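Local coordinates for centrosomal protein 43 (PDB 2D68) that is required for anchoring microtubules to centrosomes and for ciliation, here represented by its N-terminal homodimerisation domain, at residues I63-G68 with G72-E77; A39-E44 with Q49-R54; G18-S23 with E55-D60. All blocks are in the same frame, centred on the assembly; numbering follows the deposited sequence.

Interaction 1: residues I63-G68 with G72-E77; sequences IIEAEG and GPLLLE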
# COMPACT_ATOMS: atom_id res chain seq x y z
N ILE B 63 -16.24 2.61 1.97
CA ILE B 63 -16.40 1.61 0.91
C ILE B 63 -17.37 0.51 1.35
O ILE B 63 -17.25 -0.04 2.44
CB ILE B 63 -15.02 1.04 0.49
CG1 ILE B 63 -14.21 2.16 -0.17
CG2 ILE B 63 -15.17 -0.17 -0.43
CD1 ILE B 63 -12.72 1.88 -0.30
N ILE B 64 -18.34 0.20 0.49
CA ILE B 64 -19.31 -0.87 0.76
C ILE B 64 -18.86 -2.13 0.02
O ILE B 64 -18.77 -2.12 -1.21
CB ILE B 64 -20.75 -0.46 0.31
CG1 ILE B 64 -21.18 0.87 0.92
CG2 ILE B 64 -21.75 -1.58 0.63
CD1 ILE B 64 -22.28 1.59 0.12
N GLU B 65 -18.56 -3.22 0.73
CA GLU B 65 -18.21 -4.47 0.02
C GLU B 65 -19.33 -4.91 -0.92
O GLU B 65 -20.52 -4.92 -0.55
CB GLU B 65 -17.86 -5.64 0.94
CG GLU B 65 -16.65 -5.43 1.80
CD GLU B 65 -15.28 -5.54 1.09
OE1 GLU B 65 -15.13 -5.59 -0.17
OE2 GLU B 65 -14.30 -5.53 1.83
N ALA B 66 -18.93 -5.27 -2.13
CA ALA B 66 -19.86 -5.73 -3.15
C ALA B 66 -19.12 -6.65 -4.10
O ALA B 66 -17.90 -6.85 -3.96
CB ALA B 66 -20.46 -4.53 -3.88
N GLU B 67 -19.82 -7.24 -5.06
CA GLU B 67 -19.15 -8.17 -5.96
C GLU B 67 -17.98 -7.46 -6.66
O GLU B 67 -16.96 -8.07 -6.94
CB GLU B 67 -20.16 -8.82 -6.93
CG GLU B 67 -20.33 -8.15 -8.28
CD GLU B 67 -21.18 -8.99 -9.22
OE1 GLU B 67 -21.08 -8.80 -10.46
OE2 GLU B 67 -21.95 -9.85 -8.73
N GLY B 68 -18.13 -6.15 -6.88
CA GLY B 68 -17.11 -5.34 -7.55
C GLY B 68 -15.92 -4.88 -6.73
O GLY B 68 -14.98 -4.29 -7.29
N GLY B 72 -10.71 -7.80 -5.35
CA GLY B 72 -9.42 -7.11 -5.37
C GLY B 72 -9.02 -6.62 -4.00
O GLY B 72 -9.85 -6.60 -3.09
N PRO B 73 -7.75 -6.22 -3.83
CA PRO B 73 -7.35 -5.64 -2.55
C PRO B 73 -8.08 -4.30 -2.39
O PRO B 73 -8.53 -3.72 -3.39
CB PRO B 73 -5.83 -5.43 -2.70
CG PRO B 73 -5.68 -5.21 -4.21
CD PRO B 73 -6.67 -6.19 -4.82
N LEU B 74 -8.21 -3.82 -1.17
CA LEU B 74 -8.94 -2.59 -0.97
C LEU B 74 -8.28 -1.40 -1.69
O LEU B 74 -8.96 -0.50 -2.18
CB LEU B 74 -9.13 -2.33 0.53
CG LEU B 74 -10.36 -1.52 0.89
CD1 LEU B 74 -11.64 -2.24 0.47
CD2 LEU B 74 -10.34 -1.27 2.40
N LEU B 75 -6.94 -1.40 -1.75
CA LEU B 75 -6.23 -0.33 -2.47
C LEU B 75 -6.63 -0.24 -3.93
O LEU B 75 -6.54 0.81 -4.55
CB LEU B 75 -4.71 -0.51 -2.36
CG LEU B 75 -4.07 0.06 -1.10
CD1 LEU B 75 -2.60 -0.35 -0.99
CD2 LEU B 75 -4.22 1.59 -1.04
N LEU B 76 -7.06 -1.37 -4.51
CA LEU B 76 -7.56 -1.29 -5.89
C LEU B 76 -8.76 -0.33 -5.98
O LEU B 76 -8.86 0.48 -6.92
CB LEU B 76 -7.92 -2.67 -6.42
CG LEU B 76 -8.44 -2.61 -7.86
CD1 LEU B 76 -7.43 -2.05 -8.82
CD2 LEU B 76 -8.90 -3.99 -8.31
N GLU B 77 -9.68 -0.43 -5.02
CA GLU B 77 -10.87 0.41 -5.03
C GLU B 77 -10.51 1.87 -4.74
O GLU B 77 -11.05 2.80 -5.36
CB GLU B 77 -11.88 -0.10 -4.01
CG GLU B 77 -13.23 0.61 -4.11
CD GLU B 77 -14.04 0.28 -5.37
OE1 GLU B 77 -13.53 -0.31 -6.34
OE2 GLU B 77 -15.23 0.64 -5.37
O HOH W 1 -12.08 -2.78 -6.90
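The CA atoms of the two segments are nearest at Ile63 with Glu77 and at Gly68 with Gly72, 8.2 Å in each pair, a separation bridged by side chains. From Ile63 the chain runs as a loop to the short, weakly bonded helix 67-70 and then passes through a turn into helix 74-80. The evidence for the bridging lies chiefly in Ile63, whose two branches take different partners. Its CG2 lies anti to the backbone N and meets Leu74 CD1 at 4.2 Å. The other branch ends in CD1, which rests 4.0 Å from Glu77 CG, an aliphatic part of an acidic side chain. In both pairs the side chains slide past one another in opposite directions, so they overlap alongside. Beyond CG the Glu77 chain bends at its second torsion (chi2 70°), which turns OE1 to a water on the Gly68 side. That water lies 2.9 Å from Glu77 OE1 and could also bond weakly to Gly68 O at 3.3 Å, a tentative bridge at most. The other carboxylate oxygen, Glu77 OE2, forms a salt bridge with Arg80. Glu65 lies at the margin: its OE2 comes within 4.4 Å of Leu74 CD1, but its polar ties are to Thr69 through OE1 and to Arg54 through OE2. No direct hydrogen bond joins the two segments. Leu74 also touches Leu24, Leu57, Ala58 and Leu61, while Ile63 packs on Trp82 of the second subunit. These contacts place the short turn between helices 67-70 and 74-80 in the C-terminal part of the FOP dimerisation domain, folded against helices 16-31 and 54-61 and bordering the partner chain.

Interaction 2: residues A39-E44 with Q49-R54; sequences AVFQPE and QGLEGR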
# COMPACT_ATOMS: atom_id res chain seq x y z
N ALA B 39 5.68 -11.60 6.86
CA ALA B 39 6.50 -12.11 7.96
C ALA B 39 7.67 -11.19 8.30
O ALA B 39 8.13 -11.17 9.44
CB ALA B 39 7.00 -13.50 7.61
N VAL B 40 8.16 -10.46 7.29
CA VAL B 40 9.24 -9.47 7.51
C VAL B 40 8.67 -8.07 7.77
O VAL B 40 9.18 -7.33 8.63
CB VAL B 40 10.22 -9.46 6.32
CG1 VAL B 40 11.32 -8.40 6.49
CG2 VAL B 40 10.84 -10.81 6.17
N PHE B 41 7.62 -7.72 7.04
CA PHE B 41 6.91 -6.44 7.24
C PHE B 41 6.52 -6.18 8.70
O PHE B 41 6.74 -5.10 9.23
CB PHE B 41 5.67 -6.41 6.35
CG PHE B 41 4.87 -5.12 6.43
CD1 PHE B 41 5.18 -4.04 5.61
CD2 PHE B 41 3.77 -5.02 7.29
CE1 PHE B 41 4.42 -2.86 5.65
CE2 PHE B 41 3.01 -3.84 7.34
CZ PHE B 41 3.34 -2.77 6.52
N GLN B 42 5.93 -7.19 9.33
CA GLN B 42 5.45 -7.01 10.70
C GLN B 42 6.57 -6.66 11.71
O GLN B 42 6.46 -5.65 12.42
CB GLN B 42 4.56 -8.16 11.10
CG GLN B 42 3.29 -8.21 10.22
CD GLN B 42 2.24 -9.15 10.74
OE1 GLN B 42 2.54 -10.26 11.21
NE2 GLN B 42 0.97 -8.73 10.64
N PRO B 43 7.65 -7.47 11.79
CA PRO B 43 8.70 -7.02 12.71
C PRO B 43 9.39 -5.72 12.25
O PRO B 43 9.78 -4.91 13.09
CB PRO B 43 9.71 -8.19 12.73
CG PRO B 43 9.43 -8.97 11.51
CD PRO B 43 7.97 -8.77 11.18
N GLU B 44 9.53 -5.52 10.94
CA GLU B 44 10.26 -4.34 10.46
C GLU B 44 9.52 -3.03 10.74
O GLU B 44 10.15 -1.96 10.88
CB GLU B 44 10.64 -4.46 8.99
CG GLU B 44 11.89 -3.65 8.64
CD GLU B 44 12.40 -3.80 7.21
OE1 GLU B 44 11.61 -4.08 6.28
OE2 GLU B 44 13.61 -3.62 7.01
N GLN B 49 1.41 -7.32 16.17
CA GLN B 49 0.00 -7.53 16.57
C GLN B 49 -0.98 -7.33 15.41
O GLN B 49 -2.17 -7.62 15.53
CB GLN B 49 -0.34 -6.60 17.74
CG GLN B 49 0.49 -6.91 19.01
CD GLN B 49 0.25 -8.33 19.51
OE1 GLN B 49 0.95 -9.27 19.11
NE2 GLN B 49 -0.72 -8.49 20.38
N GLY B 50 -0.47 -6.85 14.28
CA GLY B 50 -1.31 -6.66 13.10
C GLY B 50 -1.99 -5.31 13.10
O GLY B 50 -2.39 -4.77 14.14
N LEU B 51 -2.10 -4.74 11.90
CA LEU B 51 -2.82 -3.48 11.73
C LEU B 51 -4.32 -3.75 11.57
O LEU B 51 -4.77 -4.89 11.72
CB LEU B 51 -2.23 -2.73 10.54
CG LEU B 51 -0.77 -2.28 10.78
CD1 LEU B 51 -0.04 -1.97 9.46
CD2 LEU B 51 -0.73 -1.09 11.73
N GLU B 52 -5.10 -2.70 11.29
CA GLU B 52 -6.56 -2.88 11.17
C GLU B 52 -6.96 -3.74 9.99
O GLU B 52 -6.32 -3.71 8.94
CB GLU B 52 -7.27 -1.53 11.13
CG GLU B 52 -7.42 -0.88 12.51
CD GLU B 52 -6.09 -0.52 13.13
OE1 GLU B 52 -5.36 0.29 12.51
OE2 GLU B 52 -5.76 -1.05 14.21
N GLY B 53 -8.02 -4.52 10.17
CA GLY B 53 -8.46 -5.46 9.13
C GLY B 53 -9.15 -4.80 7.95
O GLY B 53 -9.65 -3.68 8.05
N ARG B 54 -9.21 -5.53 6.84
CA ARG B 54 -9.87 -5.06 5.63
C ARG B 54 -11.24 -4.39 5.85
O ARG B 54 -11.48 -3.30 5.33
CB ARG B 54 -10.05 -6.22 4.66
CG ARG B 54 -10.73 -5.81 3.36
CD ARG B 54 -10.93 -6.98 2.46
NE ARG B 54 -11.73 -6.58 1.31
CZ ARG B 54 -11.29 -6.55 0.05
NH1 ARG B 54 -10.04 -6.88 -0.24
NH2 ARG B 54 -12.13 -6.16 -0.91
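Phe41 reaches Leu51 because its ring carbon CG stands anti to the backbone N (chi1 -178°), which carries the phenyl group out from helix 35-45, while Leu51 holds CG anti to its own carbonyl carbon (chi1 -66°) and offers CD1 in return. The methyl arrives at the ring edge, with Leu51 CD1 4.2 Å from Phe41 CE2; that it lies near the ring plane is what marks this as an edge contact and not packing over the face. The two side chains cross at about a right angle. One residue further along the helix, Gln42 is extended beyond CG and ends beside the neighbouring loop: its NE2 is 3.9 Å from Gly50 CA, a van der Waals approach without a hydrogen bond. The backbones are nearest at the same pair, Gln42 CA to Gly50 CA being 7.2 Å. Gly50 adopts a positive phi of 87°, at which a CB would be jammed against the carbonyl O of Gln49; the backbone conformation itself therefore accounts for the glycine. The helix is kinked at Pro43, whose N has no bond to the preceding turn, although Glu44 N still bonds to Val40 O at 3.0 Å. Beyond the pair, Leu51 lies on Arg19, Ala22 and Ser23 of helix 16-31, whereas Phe41 also packs on Thr37 of the second subunit. Glu52 forms a salt bridge with Arg19, and Gly53 occupies the N-cap position before helix 54-61. The evidence thus places a linker strapped over helix 16-31 and resting against helix 35-45, two helices consistent with the paired helices of a LisH motif, a dimerisation module, within the FOP N-terminal domain.

Interaction 3: residues G18-S23 with E55-D60; sequences GRLVAS and ENLARD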
# COMPACT_ATOMS: atom_id res chain seq x y z
N GLY B 18 -1.86 7.89 8.65
CA GLY B 18 -0.69 7.02 8.49
C GLY B 18 -1.00 5.57 8.83
O GLY B 18 -0.59 4.63 8.12
N ARG B 19 -1.73 5.38 9.92
CA ARG B 19 -2.11 4.05 10.29
C ARG B 19 -3.03 3.44 9.22
O ARG B 19 -2.93 2.24 8.91
CB ARG B 19 -2.76 4.03 11.68
CG ARG B 19 -2.72 2.66 12.30
CD ARG B 19 -3.18 2.65 13.74
NE ARG B 19 -3.41 1.27 14.11
CZ ARG B 19 -2.49 0.47 14.62
NH1 ARG B 19 -1.25 0.92 14.86
NH2 ARG B 19 -2.80 -0.79 14.92
N LEU B 20 -3.91 4.26 8.64
CA LEU B 20 -4.77 3.79 7.55
C LEU B 20 -3.94 3.39 6.31
O LEU B 20 -4.15 2.32 5.74
CB LEU B 20 -5.81 4.86 7.19
CG LEU B 20 -6.77 4.55 6.07
CD1 LEU B 20 -7.47 3.20 6.28
CD2 LEU B 20 -7.79 5.69 5.99
N VAL B 21 -3.00 4.24 5.92
CA VAL B 21 -2.08 3.90 4.81
C VAL B 21 -1.38 2.55 5.05
O VAL B 21 -1.42 1.63 4.20
CB VAL B 21 -1.02 5.00 4.61
CG1 VAL B 21 0.05 4.54 3.63
CG2 VAL B 21 -1.68 6.27 4.07
N ALA B 22 -0.75 2.42 6.22
CA ALA B 22 0.00 1.20 6.51
C ALA B 22 -0.90 -0.04 6.56
O ALA B 22 -0.55 -1.09 6.03
CB ALA B 22 0.81 1.33 7.80
N SER B 23 -2.08 0.12 7.15
CA SER B 23 -3.07 -0.97 7.17
C SER B 23 -3.48 -1.39 5.75
O SER B 23 -3.62 -2.59 5.47
CB SER B 23 -4.30 -0.55 7.98
OG SER B 23 -3.97 -0.27 9.32
N GLU B 55 -12.14 -5.03 6.59
CA GLU B 55 -13.50 -4.48 6.70
C GLU B 55 -13.58 -3.25 7.61
O GLU B 55 -14.38 -2.34 7.40
CB GLU B 55 -14.52 -5.55 7.11
CG GLU B 55 -14.41 -6.87 6.31
CD GLU B 55 -14.36 -6.68 4.79
OE1 GLU B 55 -14.84 -5.63 4.28
OE2 GLU B 55 -13.87 -7.61 4.12
N ASN B 56 -12.68 -3.20 8.59
CA ASN B 56 -12.46 -2.01 9.41
C ASN B 56 -12.04 -0.85 8.50
O ASN B 56 -12.58 0.25 8.55
CB ASN B 56 -11.39 -2.34 10.46
CG ASN B 56 -11.01 -1.17 11.33
OD1 ASN B 56 -10.77 -0.06 10.86
ND2 ASN B 56 -10.87 -1.43 12.62
N LEU B 57 -11.06 -1.12 7.63
CA LEU B 57 -10.58 -0.09 6.72
C LEU B 57 -11.68 0.36 5.76
O LEU B 57 -11.82 1.55 5.52
CB LEU B 57 -9.39 -0.62 5.92
CG LEU B 57 -8.23 -1.11 6.76
CD1 LEU B 57 -7.15 -1.63 5.84
CD2 LEU B 57 -7.65 -0.05 7.66
N ALA B 58 -12.43 -0.59 5.21
CA ALA B 58 -13.50 -0.24 4.27
C ALA B 58 -14.54 0.65 4.94
O ALA B 58 -14.97 1.66 4.37
CB ALA B 58 -14.14 -1.49 3.71
N ARG B 59 -14.91 0.30 6.17
CA ARG B 59 -15.81 1.13 6.96
C ARG B 59 -15.28 2.56 7.11
O ARG B 59 -16.00 3.55 6.88
CB ARG B 59 -16.07 0.49 8.33
CG ARG B 59 -17.20 1.10 9.16
CD ARG B 59 -17.32 0.39 10.52
NE ARG B 59 -17.14 -1.04 10.35
CZ ARG B 59 -16.18 -1.79 10.90
NH1 ARG B 59 -15.28 -1.29 11.74
NH2 ARG B 59 -16.16 -3.07 10.60
N ASP B 60 -13.99 2.68 7.45
CA ASP B 60 -13.33 3.96 7.61
C ASP B 60 -13.37 4.79 6.33
O ASP B 60 -13.59 6.01 6.37
CB ASP B 60 -11.87 3.72 7.98
CG ASP B 60 -11.54 4.15 9.39
OD1 ASP B 60 -10.36 4.51 9.59
OD2 ASP B 60 -12.43 4.13 10.27
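Two donors of Ser23, the residue that packs on Leu57, grip the carbonyl oxygen of Arg19: Ser23 OG at 2.7 Å from Arg19 O, and Ser23 N at 2.9 Å from the same oxygen. They come from opposite faces of the carbonyl plane. The hydroxyl OG approaches at a C=O...donor angle of 144°, 35° out of that plane. Ser23 OG is thereby held against its own helix, and Glu52 N makes a weak bond to it, so the polar atom is occupied while Ser23 CB faces the other helix. Leu57 fills that approach. Its CD2 meets Ser23 CB at 3.4 Å, tighter than usual van der Waals contact, and also lies 3.5 Å from Leu20 CD1, in the corner formed by the two residues. The second methyl, Leu57 CD1, rests 3.7 Å from Ser23 O. Leu20 holds CG anti to its backbone N (chi1 179°), a torsion that carries CD1 toward Leu57 CD2, and the two leucines slide past each other in opposite directions. The closest CA pair, Leu20 and Leu57, is 7.0 Å apart. Leu20 packs as well on Ile79 of the second subunit. Replacing Leu57 by alanine is likely to open a gap beside Ser23 CB and take from Leu20 CD1 its partner on helix 54-61. No hydrogen bond crosses from one segment to the other, which implies that helices 16-31 and 54-61 are joined here by close apolar fit, with serine's polarity spent within helix 16-31 and on the linker.

In the fold
Interaction 2 is nested along the chain inside the loop closed by interaction 3, and interaction 1 follows both. Centres of interactions 2 and 3 lie 12 Å apart, those of 1 and 3 are 13 Å apart, and 1 and 2, on opposite sides of the chain's centre, are 20 Å apart. Interaction 3 thus sits between them, pairing helices 16-31 and 54-61. Polar links close the series: Arg54, in interaction 2, probably hydrogen-bonds to Gly72 O of interaction 1, while Ile63 N probably does so to Ala58 O of interaction 3. All three touch the second subunit, so the packing within one chain is continuous with the homodimer.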